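Local coordinates for ethylbenzene dehydrogenase alpha-subunit (Aromatoleum aromaticum, PDB 2IVF), which carries two pterin cofactors, a molybdenum atom and an iron-sulfur cluster as the molybdopterin oxidoreductase subunit of a multi-subunit enzyme, at residues A[123-128]-A[261-266]; A[254-259]-A[285-290]; A[279-284]-A[294-299]. All coordinates share one frame; numbering follows the deposited sequence.

In the fold
The three interactions lie in a line from the iron-sulfur cluster to the guanine end of MGD. Interaction 1 holds a cysteine ligand of the cluster, and its centre is about 14 Å from that of interaction 2. The two touch through Tyr265, whose CD2 lies 3.6 Å from Ser258 N. Interaction 2 grips the phosphate and ribose of MGD as well as its pterin end, while interaction 3, with its centre about 10 Å further on, receives the guanine and the same ribose. Phe285 CD1 packs 3.5 Å from His295 ND1 between these two. Interactions 1 and 3 do not touch: their nearest atoms are about 8 Å apart.

Interaction 1 of 3, residues A[123-128]-A[261-266]; sequences NPLGCQ and YPSSYH. With SF4 (iron/sulfur cluster), chain K.
Cys127 and Pro262 meet beside the iron-sulfur cluster. Starting at Cys127, CB points toward 261-266 and rests 3.7 Å from CG of the Pro262 ring. One bond further on, SG lies between the backbone N and the carbonyl carbon (chi1 80°), which turns it to the cluster, where it binds FE1 at 2.3 Å. The proline thus packs against the methylene of a residue whose sulfur is committed to iron. Gly126 completes this side: its CA passes 3.6 Å from cluster sulfur S4. Its phi is positive, 93°, a backbone shape in which a CB would collide with Leu125 O. Gly126 O faces the other segment, but finds no hydrogen-bond partner in the model; a CA-H...O contact from Ser263 CA at 3.5 Å is what it receives.

The loop 123-128 belongs to the cluster-binding part of the molybdopterin oxidoreductase fold. His82, Cys86 and Cys92 line the same pocket, and they probably supply the remaining iron ligands, as in relatives.

Away from the cluster the contact becomes partly apolar and partly water-mediated. Leu125 lays CD2 against Ser263, 3.9 Å from its CB, with OG of Ser264 a little further off. Both serine hydroxyls are engaged elsewhere, bonding to the amide of Asn668. A water joins the two backbones, accepting from Leu125 N at 2.8 Å and lying 2.7 Å from Ser263 O, to which it can donate. That carbonyl also lies in plane at the edge of the His266 ring, whose ND1 is taken by Glu270. At the far end a cis peptide bond precedes Pro124, and Asn123 and Pro124 pack on Trp337 and Cys230 of the beta-subunit.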
loop_
_atom_site.group_PDB
_atom_site.type_symbol
_atom_site.label_atom_id
_atom_site.label_comp_id
_atom_site.label_asym_id
_atom_site.label_seq_id
_atom_site.Cartn_x
_atom_site.Cartn_y
_atom_site.Cartn_z
ATOM N N ASN A 123 -12.987 12.353 -4.122
ATOM C CA ASN A 123 -11.920 12.526 -5.084
ATOM C C ASN A 123 -10.557 12.706 -4.430
ATOM O O ASN A 123 -10.469 13.298 -3.357
ATOM C CB ASN A 123 -12.219 13.721 -5.929
ATOM C CG ASN A 123 -13.405 13.490 -6.821
ATOM O OD1 ASN A 123 -13.567 12.398 -7.362
ATOM N ND2 ASN A 123 -14.225 14.506 -6.986
ATOM N N PRO A 124 -9.477 12.293 -5.107
ATOM C CA PRO A 124 -9.429 11.599 -6.382
ATOM C C PRO A 124 -9.503 10.115 -6.304
ATOM O O PRO A 124 -9.484 9.469 -7.358
ATOM C CB PRO A 124 -8.044 11.972 -6.920
ATOM C CG PRO A 124 -7.179 12.134 -5.697
ATOM C CD PRO A 124 -8.118 12.633 -4.606
ATOM N N LEU A 125 -9.528 9.580 -5.087
ATOM C CA LEU A 125 -9.369 8.150 -4.870
ATOM C C LEU A 125 -7.964 7.715 -5.284
ATOM O O LEU A 125 -7.087 8.554 -5.500
ATOM C CB LEU A 125 -10.457 7.326 -5.612
ATOM C CG LEU A 125 -11.904 7.504 -5.116
ATOM C CD1 LEU A 125 -12.855 6.884 -6.150
ATOM C CD2 LEU A 125 -12.094 6.946 -3.663
ATOM N N GLY A 126 -7.747 6.396 -5.351
ATOM C CA GLY A 126 -6.495 5.872 -5.802
ATOM C C GLY A 126 -5.491 5.584 -4.694
ATOM O O GLY A 126 -5.684 5.913 -3.512
ATOM N N CYS A 127 -4.432 4.886 -5.108
ATOM C CA CYS A 127 -3.308 4.605 -4.253
ATOM C C CYS A 127 -2.079 4.366 -5.101
ATOM O O CYS A 127 -2.148 4.386 -6.362
ATOM C CB CYS A 127 -3.579 3.432 -3.388
ATOM S SG CYS A 127 -3.357 1.787 -4.162
ATOM N N GLN A 128 -0.960 4.137 -4.433
ATOM C CA GLN A 128 0.308 4.102 -5.170
ATOM C C GLN A 128 0.454 2.785 -5.973
ATOM O O GLN A 128 1.111 2.755 -7.016
ATOM C CB GLN A 128 1.512 4.365 -4.231
ATOM C CG GLN A 128 1.919 3.158 -3.328
ATOM C CD GLN A 128 0.994 2.933 -2.153
ATOM O OE1 GLN A 128 -0.222 3.168 -2.246
ATOM N NE2 GLN A 128 1.534 2.414 -1.061
ATOM N N TYR A 261 -6.408 1.859 3.707
ATOM C CA TYR A 261 -7.532 2.590 3.085
ATOM C C TYR A 261 -7.097 3.930 2.606
ATOM O O TYR A 261 -7.716 4.942 2.909
ATOM C CB TYR A 261 -8.678 2.715 4.108
ATOM C CG TYR A 261 -10.075 2.974 3.563
ATOM C CD1 TYR A 261 -10.390 2.867 2.226
ATOM C CD2 TYR A 261 -11.098 3.263 4.442
ATOM C CE1 TYR A 261 -11.688 3.063 1.777
ATOM C CE2 TYR A 261 -12.370 3.449 4.012
ATOM C CZ TYR A 261 -12.680 3.315 2.685
ATOM O OH TYR A 261 -13.977 3.490 2.301
ATOM N N PRO A 262 -6.017 3.963 1.797
ATOM C CA PRO A 262 -5.501 5.255 1.341
ATOM C C PRO A 262 -6.448 6.018 0.453
ATOM O O PRO A 262 -6.387 7.222 0.437
ATOM C CB PRO A 262 -4.219 4.900 0.598
ATOM C CG PRO A 262 -4.376 3.443 0.190
ATOM C CD PRO A 262 -5.233 2.830 1.274
ATOM N N SER A 263 -7.364 5.326 -0.245
ATOM C CA SER A 263 -8.292 6.026 -1.131
ATOM C C SER A 263 -9.243 6.903 -0.348
ATOM O O SER A 263 -9.719 7.885 -0.911
ATOM C CB SER A 263 -9.104 5.082 -2.032
ATOM O OG SER A 263 -9.887 4.186 -1.297
ATOM N N SER A 264 -9.510 6.564 0.920
ATOM C CA SER A 264 -10.502 7.316 1.689
ATOM C C SER A 264 -10.055 7.751 3.060
ATOM O O SER A 264 -10.825 8.321 3.819
ATOM C CB SER A 264 -11.818 6.594 1.700
ATOM O OG SER A 264 -12.360 6.608 0.372
ATOM N N TYR A 265 -8.787 7.523 3.350
ATOM C CA TYR A 265 -8.165 8.011 4.597
ATOM C C TYR A 265 -8.510 9.480 4.861
ATOM O O TYR A 265 -8.704 9.909 6.031
ATOM C CB TYR A 265 -6.662 7.877 4.449
ATOM C CG TYR A 265 -5.805 8.345 5.595
ATOM C CD1 TYR A 265 -5.429 9.659 5.712
ATOM C CD2 TYR A 265 -5.239 7.438 6.472
ATOM C CE1 TYR A 265 -4.613 10.088 6.714
ATOM C CE2 TYR A 265 -4.372 7.874 7.485
ATOM C CZ TYR A 265 -4.048 9.188 7.580
ATOM O OH TYR A 265 -3.161 9.680 8.511
ATOM N N HIS A 266 -8.554 10.247 3.786
ATOM C CA HIS A 266 -8.820 11.693 3.875
ATOM C C HIS A 266 -10.040 12.055 4.703
ATOM O O HIS A 266 -10.054 13.109 5.377
ATOM C CB HIS A 266 -8.921 12.299 2.481
ATOM C CG HIS A 266 -10.164 11.939 1.721
ATOM N ND1 HIS A 266 -11.301 12.706 1.769
ATOM C CD2 HIS A 266 -10.410 10.959 0.816
ATOM C CE1 HIS A 266 -12.208 12.195 0.956
ATOM N NE2 HIS A 266 -11.702 11.121 0.378
HETATM FE FE1 SF4 K . -5.442 1.212 -4.964
HETATM FE FE2 SF4 K . -7.951 2.035 -5.596
HETATM FE FE3 SF4 K . -6.719 0.278 -7.175
HETATM FE FE4 SF4 K . -7.553 -0.486 -4.675
HETATM S S1 SF4 K . -8.885 0.043 -6.426
HETATM S S2 SF4 K . -5.480 -0.928 -5.700
HETATM S S3 SF4 K . -7.236 1.481 -3.552
HETATM S S4 SF4 K . -6.062 2.457 -6.821
HETATM O O HOH W 1 -9.098 10.094 -2.320
#

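Interaction 2 of 3, residues A[254-259]-A[285-290]. With MGD (2-amino-5,6-dimercapto-7-methyl-3,7,8a,9-tetrahydro-8-oxa-1,3,9,10-tetraaza-anthracen-4-one guanosine dinucleotide), chain M.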
loop_
_atom_site.group_PDB
_atom_site.type_symbol
_atom_site.label_atom_id
_atom_site.label_comp_id
_atom_site.label_asym_id
_atom_site.label_seq_id
_atom_site.Cartn_x
_atom_site.Cartn_y
_atom_site.Cartn_z
ATOM N N CYS A 254 -7.483 -1.911 15.880
ATOM C CA CYS A 254 -7.158 -3.131 15.152
ATOM C C CYS A 254 -7.126 -2.857 13.659
ATOM O O CYS A 254 -7.512 -3.697 12.897
ATOM C CB CYS A 254 -8.158 -4.237 15.475
ATOM S SG CYS A 254 -7.853 -4.854 17.101
ATOM N N SER A 255 -6.645 -1.680 13.252
ATOM C CA SER A 255 -6.744 -1.272 11.861
ATOM C C SER A 255 -5.621 -0.253 11.584
ATOM O O SER A 255 -4.987 0.233 12.522
ATOM C CB SER A 255 -8.140 -0.698 11.593
ATOM O OG SER A 255 -8.293 0.575 12.207
ATOM N N ASN A 256 -5.360 0.029 10.311
ATOM C CA ASN A 256 -4.226 0.862 9.925
ATOM C C ASN A 256 -4.517 1.501 8.567
ATOM O O ASN A 256 -3.875 1.190 7.557
ATOM C CB ASN A 256 -2.967 0.019 9.878
ATOM C CG ASN A 256 -1.746 0.822 9.563
ATOM O OD1 ASN A 256 -1.702 2.020 9.777
ATOM N ND2 ASN A 256 -0.760 0.162 9.013
ATOM N N TRP A 257 -5.544 2.335 8.560
ATOM C CA TRP A 257 -5.984 3.002 7.333
ATOM C C TRP A 257 -4.891 3.673 6.494
ATOM O O TRP A 257 -5.055 3.789 5.270
ATOM C CB TRP A 257 -7.040 4.019 7.648
ATOM C CG TRP A 257 -8.444 3.494 7.748
ATOM C CD1 TRP A 257 -8.843 2.202 7.996
ATOM C CD2 TRP A 257 -9.619 4.265 7.683
ATOM N NE1 TRP A 257 -10.211 2.129 8.029
ATOM C CE2 TRP A 257 -10.718 3.391 7.847
ATOM C CE3 TRP A 257 -9.862 5.597 7.432
ATOM C CZ2 TRP A 257 -12.047 3.843 7.790
ATOM C CZ3 TRP A 257 -11.149 6.033 7.385
ATOM C CH2 TRP A 257 -12.222 5.172 7.541
ATOM N N SER A 258 -3.841 4.215 7.134
ATOM C CA SER A 258 -2.726 4.777 6.367
ATOM C C SER A 258 -2.264 3.756 5.338
ATOM O O SER A 258 -2.071 4.067 4.191
ATOM C CB SER A 258 -1.562 5.107 7.259
ATOM O OG SER A 258 -0.446 5.532 6.494
ATOM N N TYR A 259 -2.065 2.530 5.779
ATOM C CA TYR A 259 -1.721 1.447 4.879
ATOM C C TYR A 259 -2.912 0.939 4.085
ATOM O O TYR A 259 -2.826 0.708 2.870
ATOM C CB TYR A 259 -1.183 0.242 5.653
ATOM C CG TYR A 259 0.262 0.350 6.075
ATOM C CD1 TYR A 259 0.869 1.586 6.329
ATOM C CD2 TYR A 259 1.009 -0.783 6.255
ATOM C CE1 TYR A 259 2.206 1.646 6.705
ATOM C CE2 TYR A 259 2.347 -0.745 6.617
ATOM C CZ TYR A 259 2.942 0.464 6.851
ATOM O OH TYR A 259 4.263 0.467 7.235
ATOM N N PHE A 285 2.490 2.886 18.040
ATOM C CA PHE A 285 2.089 4.209 17.525
ATOM C C PHE A 285 2.097 4.055 16.024
ATOM O O PHE A 285 3.074 4.371 15.378
ATOM C CB PHE A 285 3.102 5.262 17.995
ATOM C CG PHE A 285 2.713 6.695 17.728
ATOM C CD1 PHE A 285 1.575 7.250 18.306
ATOM C CD2 PHE A 285 3.524 7.498 16.961
ATOM C CE1 PHE A 285 1.252 8.589 18.088
ATOM C CE2 PHE A 285 3.203 8.841 16.758
ATOM C CZ PHE A 285 2.089 9.375 17.323
ATOM N N ASN A 286 0.988 3.552 15.468
ATOM C CA ASN A 286 0.986 2.954 14.138
ATOM C C ASN A 286 0.909 4.003 13.009
ATOM O O ASN A 286 0.843 5.216 13.281
ATOM C CB ASN A 286 -0.089 1.827 14.089
ATOM C CG ASN A 286 -1.467 2.300 13.662
ATOM O OD1 ASN A 286 -1.713 3.485 13.499
ATOM N ND2 ASN A 286 -2.401 1.341 13.508
ATOM N N PRO A 287 1.071 3.566 11.774
ATOM C CA PRO A 287 1.142 4.497 10.635
ATOM C C PRO A 287 -0.051 5.414 10.419
ATOM O O PRO A 287 0.069 6.353 9.644
ATOM C CB PRO A 287 1.379 3.574 9.431
ATOM C CG PRO A 287 2.105 2.418 10.026
ATOM C CD PRO A 287 1.367 2.192 11.353
ATOM N N THR A 288 -1.166 5.163 11.112
ATOM C CA THR A 288 -2.379 5.993 10.991
ATOM C C THR A 288 -2.351 7.152 12.002
ATOM O O THR A 288 -3.157 8.082 11.938
ATOM C CB THR A 288 -3.600 5.080 11.100
ATOM O OG1 THR A 288 -3.530 4.084 10.050
ATOM C CG2 THR A 288 -4.920 5.826 10.945
ATOM N N THR A 289 -1.395 7.115 12.934
ATOM C CA THR A 289 -1.360 8.123 14.001
ATOM C C THR A 289 -1.109 9.559 13.596
ATOM O O THR A 289 -1.336 10.442 14.376
ATOM C CB THR A 289 -0.379 7.714 15.119
ATOM O OG1 THR A 289 0.953 7.554 14.580
ATOM C CG2 THR A 289 -0.899 6.421 15.798
ATOM N N PRO A 290 -0.598 9.807 12.391
ATOM C CA PRO A 290 -0.528 11.214 11.955
ATOM C C PRO A 290 -1.859 11.919 11.852
ATOM O O PRO A 290 -1.895 13.156 11.905
ATOM C CB PRO A 290 0.082 11.101 10.559
ATOM C CG PRO A 290 0.940 9.832 10.672
ATOM C CD PRO A 290 0.069 8.911 11.439
HETATM P PB MGD M . -4.671 -4.598 9.672
HETATM O O1B MGD M . -3.805 -4.163 8.542
HETATM O O2B MGD M . -4.470 -5.998 10.127
HETATM O O3B MGD M . -6.223 -4.415 9.458
HETATM O O3A MGD M . -6.655 -3.810 7.022
HETATM P PA MGD M . -7.066 -3.402 8.508
HETATM O O1A MGD M . -6.671 -1.997 8.656
HETATM O O2A MGD M . -8.451 -3.757 8.759
HETATM O "O5'" MGD M . -4.438 -3.632 10.936
HETATM C "C5'" MGD M . -3.101 -3.410 11.409
HETATM C "C4'" MGD M . -3.137 -2.739 12.779
HETATM O "O4'" MGD M . -3.643 -3.643 13.750
HETATM C "C3'" MGD M . -1.675 -2.608 13.138
HETATM O "O3'" MGD M . -1.256 -1.317 12.711
HETATM C "C2'" MGD M . -1.688 -2.742 14.666
HETATM O "O2'" MGD M . -1.307 -1.490 15.267
HETATM C "C1'" MGD M . -3.148 -3.103 14.986
HETATM N N9 MGD M . -3.169 -4.155 16.030
HETATM C C8 MGD M . -2.556 -5.349 16.026
HETATM N N7 MGD M . -2.856 -6.039 17.133
HETATM C C5 MGD M . -3.701 -5.252 17.847
HETATM C C6 MGD M . -4.352 -5.339 19.069
HETATM O O6 MGD M . -4.260 -6.290 19.856
HETATM N N1 MGD M . -5.167 -4.267 19.444
HETATM C C2 MGD M . -5.350 -3.099 18.689
HETATM N N2 MGD M . -6.162 -2.089 19.156
HETATM N N3 MGD M . -4.731 -3.047 17.502
HETATM C C4 MGD M . -3.915 -4.070 17.104
HETATM C C10 MGD M . -6.864 -5.088 6.543
HETATM C C11 MGD M . -7.515 -4.988 5.185
HETATM O O11 MGD M . -6.692 -4.248 4.380
HETATM C C12 MGD M . -7.883 -6.336 4.548
HETATM S S12 MGD M . -8.409 -7.708 5.513
HETATM C C13 MGD M . -7.808 -6.480 3.185
HETATM S S13 MGD M . -8.249 -7.991 2.467
HETATM C C14 MGD M . -7.329 -5.360 2.327
HETATM N N15 MGD M . -5.899 -5.646 2.015
HETATM C C16 MGD M . -4.982 -4.607 1.763
HETATM C C17 MGD M . -3.700 -4.830 1.331
HETATM O O17 MGD M . -3.261 -5.992 1.158
HETATM N N18 MGD M . -2.871 -3.710 1.117
HETATM C C19 MGD M . -3.295 -2.430 1.297
HETATM N N19 MGD M . -2.418 -1.433 1.068
HETATM N N20 MGD M . -4.544 -2.255 1.755
HETATM C C21 MGD M . -5.379 -3.288 1.952
HETATM N N22 MGD M . -6.673 -3.071 2.414
HETATM C C23 MGD M . -7.408 -4.050 3.160
HETATM O O HOH W 2 -0.775 8.132 7.919
#
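Pro287 leans obliquely on the ring of Tyr259, its CG 3.4 Å from CE1, while the amide nitrogen ND2 of Asn256 sits 3.1 Å above one face of that ring, displaced toward the rim. The Tyr259 hydroxyl bonds to Asp133 of the beta-subunit. A second aromatic ring, that of Phe285, carries Thr289 OG1 over the centre of one face. The indole of Trp257 meets Tyr443 and Tyr261 edge-to-face instead of packing on 285-290.

Thr288 OG1 is gripped by two bonds. It donates to Asn256 OD1 at 2.8 Å, slightly tilted from the carbonyl plane, and accepts a nearly straight bond (171°) from Ser258 N at 2.9 Å. Asn256 has CG anti to its backbone N (chi1 -177°); beyond it, OD1 also touches Pro287 CD. Asn286 forms an Asx turn, its OD1 taking the N-H of Thr288 from above the carbonyl plane, at the start of a type I turn that ends at Thr289. Its ND2 reaches two oxygens: Ser255 O at 3.0 Å, a weak bond, and the MGD ribose O3' at 3.0 Å. A water donates to Pro287 O at 2.6 Å and also bonds to Ser258 OG, a hydroxyl shared with Arg851.

MGD is held by backbone too: Asn256 N donates to phosphate O1A at 2.9 Å, and Tyr259 O accepts from N19 of the pterin. Two loops leaving the carboxyl ends of neighbouring parallel strands, 249-253 and 277-281, and meeting over a dinucleotide are typical of the Rossmann-like cofactor sites of molybdopterin oxidoreductases.

Interaction 3 of 3, residues A[279-284]-A[294-299]; sequences VVIAPD and LHVPVR. With MGD (2-amino-5,6-dimercapto-7-methyl-3,7,8a,9-tetrahydro-8-oxa-1,3,9,10-tetraaza-anthracen-4-one guanosine dinucleotide), chain M.
Val279 and Val296 make the tightest point of this contact: CG1 of the first and CG2 of the second are 3.4 Å apart, closer than carbons usually come, as the two side chains cross obliquely. On the same face, Leu294 runs side by side with Val279, and Ile281 with Val296. This face is packed under helix 425-437, through Leu427 and Leu431, and near Ile281 under helix 303-316. The backbones are in register and parallel (19° apart), bonded from Val280 N to Leu294 O at 2.9 Å, from Val296 N to Val280 O at 2.8 Å and from Ala282 N to Val296 O at 3.1 Å.

Strand 294-296 is the outermost strand, within this chain, of a four-stranded parallel sheet, part of the Rossmann-like cofactor-binding region of the molybdopterin oxidoreductase fold; 277-281 is its inner neighbour.

Past Ala282 the strand pairing gives way. Ala282 O takes its bond from a side chain, His295 NE2 at 2.7 Å, with that oxygen about 20° out of the imidazole plane; CG of His295 is anti to its backbone N (chi1 176°), and the imidazole reaches across with Val280 O at its edge, in plane. Trp139 of the beta-subunit packs on His295. In the other segment Pro297 centres an inverse gamma turn, after which Val298 turns CG1 back onto Ile281 CG2 at 3.6 Å.

The end of strand 277-281 and the loop after it receive MGD: Ile281 O accepts from guanine N2 at 2.8 Å, Pro283 CD lies against ring atom C4, and Asp284 OD1, also bonded to Gln915, accepts from ribose O2' at 2.7 Å. Beyond Val298 the chain opens to solvent at the exposed Arg299, whose NH1 makes a weak bond to Ala419 O.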
loop_
_atom_site.group_PDB
_atom_site.type_symbol
_atom_site.label_atom_id
_atom_site.label_comp_id
_atom_site.label_asym_id
_atom_site.label_seq_id
_atom_site.Cartn_x
_atom_site.Cartn_y
_atom_site.Cartn_z
ATOM N N VAL A 279 -8.987 8.946 17.611
ATOM C CA VAL A 279 -8.294 8.072 18.500
ATOM C C VAL A 279 -7.836 6.816 17.748
ATOM O O VAL A 279 -8.632 6.170 17.060
ATOM C CB VAL A 279 -9.152 7.636 19.653
ATOM C CG1 VAL A 279 -8.306 6.758 20.599
ATOM C CG2 VAL A 279 -9.796 8.908 20.318
ATOM N N VAL A 280 -6.558 6.477 17.886
ATOM C CA VAL A 280 -6.026 5.230 17.318
ATOM C C VAL A 280 -5.723 4.350 18.481
ATOM O O VAL A 280 -4.924 4.731 19.338
ATOM C CB VAL A 280 -4.766 5.450 16.424
ATOM C CG1 VAL A 280 -4.083 4.147 16.072
ATOM C CG2 VAL A 280 -5.134 6.231 15.122
ATOM N N ILE A 281 -6.418 3.212 18.545
ATOM C CA ILE A 281 -6.148 2.194 19.551
ATOM C C ILE A 281 -5.279 1.146 18.850
ATOM O O ILE A 281 -5.734 0.432 17.939
ATOM C CB ILE A 281 -7.428 1.538 20.103
ATOM C CG1 ILE A 281 -8.403 2.581 20.603
ATOM C CG2 ILE A 281 -7.052 0.535 21.221
ATOM C CD1 ILE A 281 -9.755 1.998 21.023
ATOM N N ALA A 282 -4.008 1.097 19.246
ATOM C CA ALA A 282 -3.029 0.232 18.625
ATOM C C ALA A 282 -1.928 -0.010 19.652
ATOM O O ALA A 282 -1.570 0.911 20.409
ATOM C CB ALA A 282 -2.429 0.871 17.358
ATOM N N PRO A 283 -1.317 -1.175 19.603
ATOM C CA PRO A 283 -0.197 -1.395 20.513
ATOM C C PRO A 283 0.980 -0.504 20.157
ATOM O O PRO A 283 1.588 0.083 21.058
ATOM C CB PRO A 283 0.117 -2.880 20.370
ATOM C CG PRO A 283 -0.681 -3.363 19.268
ATOM C CD PRO A 283 -1.657 -2.352 18.811
ATOM N N ASP A 284 1.239 -0.362 18.868
ATOM C CA ASP A 284 2.269 0.522 18.348
ATOM C C ASP A 284 1.665 1.863 17.999
ATOM O O ASP A 284 0.471 1.985 17.692
ATOM C CB ASP A 284 2.985 -0.079 17.138
ATOM C CG ASP A 284 2.023 -0.533 16.021
ATOM O OD1 ASP A 284 1.130 -1.327 16.311
ATOM O OD2 ASP A 284 2.220 -0.132 14.870
ATOM N N LEU A 294 -5.082 11.156 19.683
ATOM C CA LEU A 294 -4.756 10.298 20.778
ATOM C C LEU A 294 -4.364 8.976 20.242
ATOM O O LEU A 294 -4.985 8.452 19.318
ATOM C CB LEU A 294 -6.001 10.076 21.659
ATOM C CG LEU A 294 -6.427 11.255 22.563
ATOM C CD1 LEU A 294 -7.777 10.950 23.202
ATOM C CD2 LEU A 294 -5.377 11.441 23.633
ATOM N N HIS A 295 -3.328 8.452 20.830
ATOM C CA HIS A 295 -2.977 7.052 20.735
ATOM C C HIS A 295 -3.286 6.363 22.042
ATOM O O HIS A 295 -2.784 6.759 23.135
ATOM C CB HIS A 295 -1.474 6.951 20.437
ATOM C CG HIS A 295 -0.974 5.565 20.408
ATOM N ND1 HIS A 295 0.267 5.238 20.898
ATOM C CD2 HIS A 295 -1.562 4.394 20.032
ATOM C CE1 HIS A 295 0.452 3.934 20.760
ATOM N NE2 HIS A 295 -0.631 3.407 20.211
ATOM N N VAL A 296 -4.043 5.274 21.942
ATOM C CA VAL A 296 -4.336 4.445 23.091
ATOM C C VAL A 296 -3.444 3.205 22.947
ATOM O O VAL A 296 -3.699 2.362 22.095
ATOM C CB VAL A 296 -5.846 4.090 23.148
ATOM C CG1 VAL A 296 -6.126 3.050 24.248
ATOM C CG2 VAL A 296 -6.755 5.374 23.302
ATOM N N PRO A 297 -2.349 3.128 23.748
ATOM C CA PRO A 297 -1.292 2.165 23.532
ATOM C C PRO A 297 -1.582 0.850 24.214
ATOM O O PRO A 297 -0.883 0.397 25.143
ATOM C CB PRO A 297 -0.068 2.868 24.103
ATOM C CG PRO A 297 -0.603 3.667 25.207
ATOM C CD PRO A 297 -2.013 4.060 24.848
ATOM N N VAL A 298 -2.619 0.208 23.754
ATOM C CA VAL A 298 -2.955 -1.116 24.373
ATOM C C VAL A 298 -1.851 -2.141 24.281
ATOM O O VAL A 298 -1.170 -2.241 23.271
ATOM C CB VAL A 298 -4.240 -1.698 23.762
ATOM C CG1 VAL A 298 -5.474 -0.828 24.210
ATOM C CG2 VAL A 298 -4.128 -1.844 22.229
ATOM N N ARG A 299 -1.682 -2.943 25.332
ATOM C CA ARG A 299 -0.897 -4.150 25.194
ATOM C C ARG A 299 -1.562 -5.017 24.115
ATOM O O ARG A 299 -2.784 -5.088 24.067
ATOM C CB ARG A 299 -0.830 -4.910 26.504
ATOM C CG ARG A 299 0.023 -4.218 27.526
ATOM C CD ARG A 299 0.109 -5.014 28.843
ATOM N NE ARG A 299 0.482 -4.037 29.859
ATOM C CZ ARG A 299 0.198 -4.103 31.153
ATOM N NH1 ARG A 299 -0.418 -5.178 31.659
ATOM N NH2 ARG A 299 0.572 -3.085 31.949
HETATM P PB MGD M . -4.671 -4.598 9.672
HETATM O O1B MGD M . -3.805 -4.163 8.542
HETATM O O2B MGD M . -4.470 -5.998 10.127
HETATM O O3B MGD M . -6.223 -4.415 9.458
HETATM O O3A MGD M . -6.655 -3.810 7.022
HETATM P PA MGD M . -7.066 -3.402 8.508
HETATM O O1A MGD M . -6.671 -1.997 8.656
HETATM O O2A MGD M . -8.451 -3.757 8.759
HETATM O "O5'" MGD M . -4.438 -3.632 10.936
HETATM C "C5'" MGD M . -3.101 -3.410 11.409
HETATM C "C4'" MGD M . -3.137 -2.739 12.779
HETATM O "O4'" MGD M . -3.643 -3.643 13.750
HETATM C "C3'" MGD M . -1.675 -2.608 13.138
HETATM O "O3'" MGD M . -1.256 -1.317 12.711
HETATM C "C2'" MGD M . -1.688 -2.742 14.666
HETATM O "O2'" MGD M . -1.307 -1.490 15.267
HETATM C "C1'" MGD M . -3.148 -3.103 14.986
HETATM N N9 MGD M . -3.169 -4.155 16.030
HETATM C C8 MGD M . -2.556 -5.349 16.026
HETATM N N7 MGD M . -2.856 -6.039 17.133
HETATM C C5 MGD M . -3.701 -5.252 17.847
HETATM C C6 MGD M . -4.352 -5.339 19.069
HETATM O O6 MGD M . -4.260 -6.290 19.856
HETATM N N1 MGD M . -5.167 -4.267 19.444
HETATM C C2 MGD M . -5.350 -3.099 18.689
HETATM N N2 MGD M . -6.162 -2.089 19.156
HETATM N N3 MGD M . -4.731 -3.047 17.502
HETATM C C4 MGD M . -3.915 -4.070 17.104
HETATM C C10 MGD M . -6.864 -5.088 6.543
HETATM C C11 MGD M . -7.515 -4.988 5.185
HETATM O O11 MGD M . -6.692 -4.248 4.380
HETATM C C12 MGD M . -7.883 -6.336 4.548
HETATM S S12 MGD M . -8.409 -7.708 5.513
HETATM C C13 MGD M . -7.808 -6.480 3.185
HETATM S S13 MGD M . -8.249 -7.991 2.467
HETATM C C14 MGD M . -7.329 -5.360 2.327
HETATM N N15 MGD M . -5.899 -5.646 2.015
HETATM C C16 MGD M . -4.982 -4.607 1.763
HETATM C C17 MGD M . -3.700 -4.830 1.331
HETATM O O17 MGD M . -3.261 -5.992 1.158
HETATM N N18 MGD M . -2.871 -3.710 1.117
HETATM C C19 MGD M . -3.295 -2.430 1.297
HETATM N N19 MGD M . -2.418 -1.433 1.068
HETATM N N20 MGD M . -4.544 -2.255 1.755
HETATM C C21 MGD M . -5.379 -3.288 1.952
HETATM N N22 MGD M . -6.673 -3.071 2.414
HETATM C C23 MGD M . -7.408 -4.050 3.160
#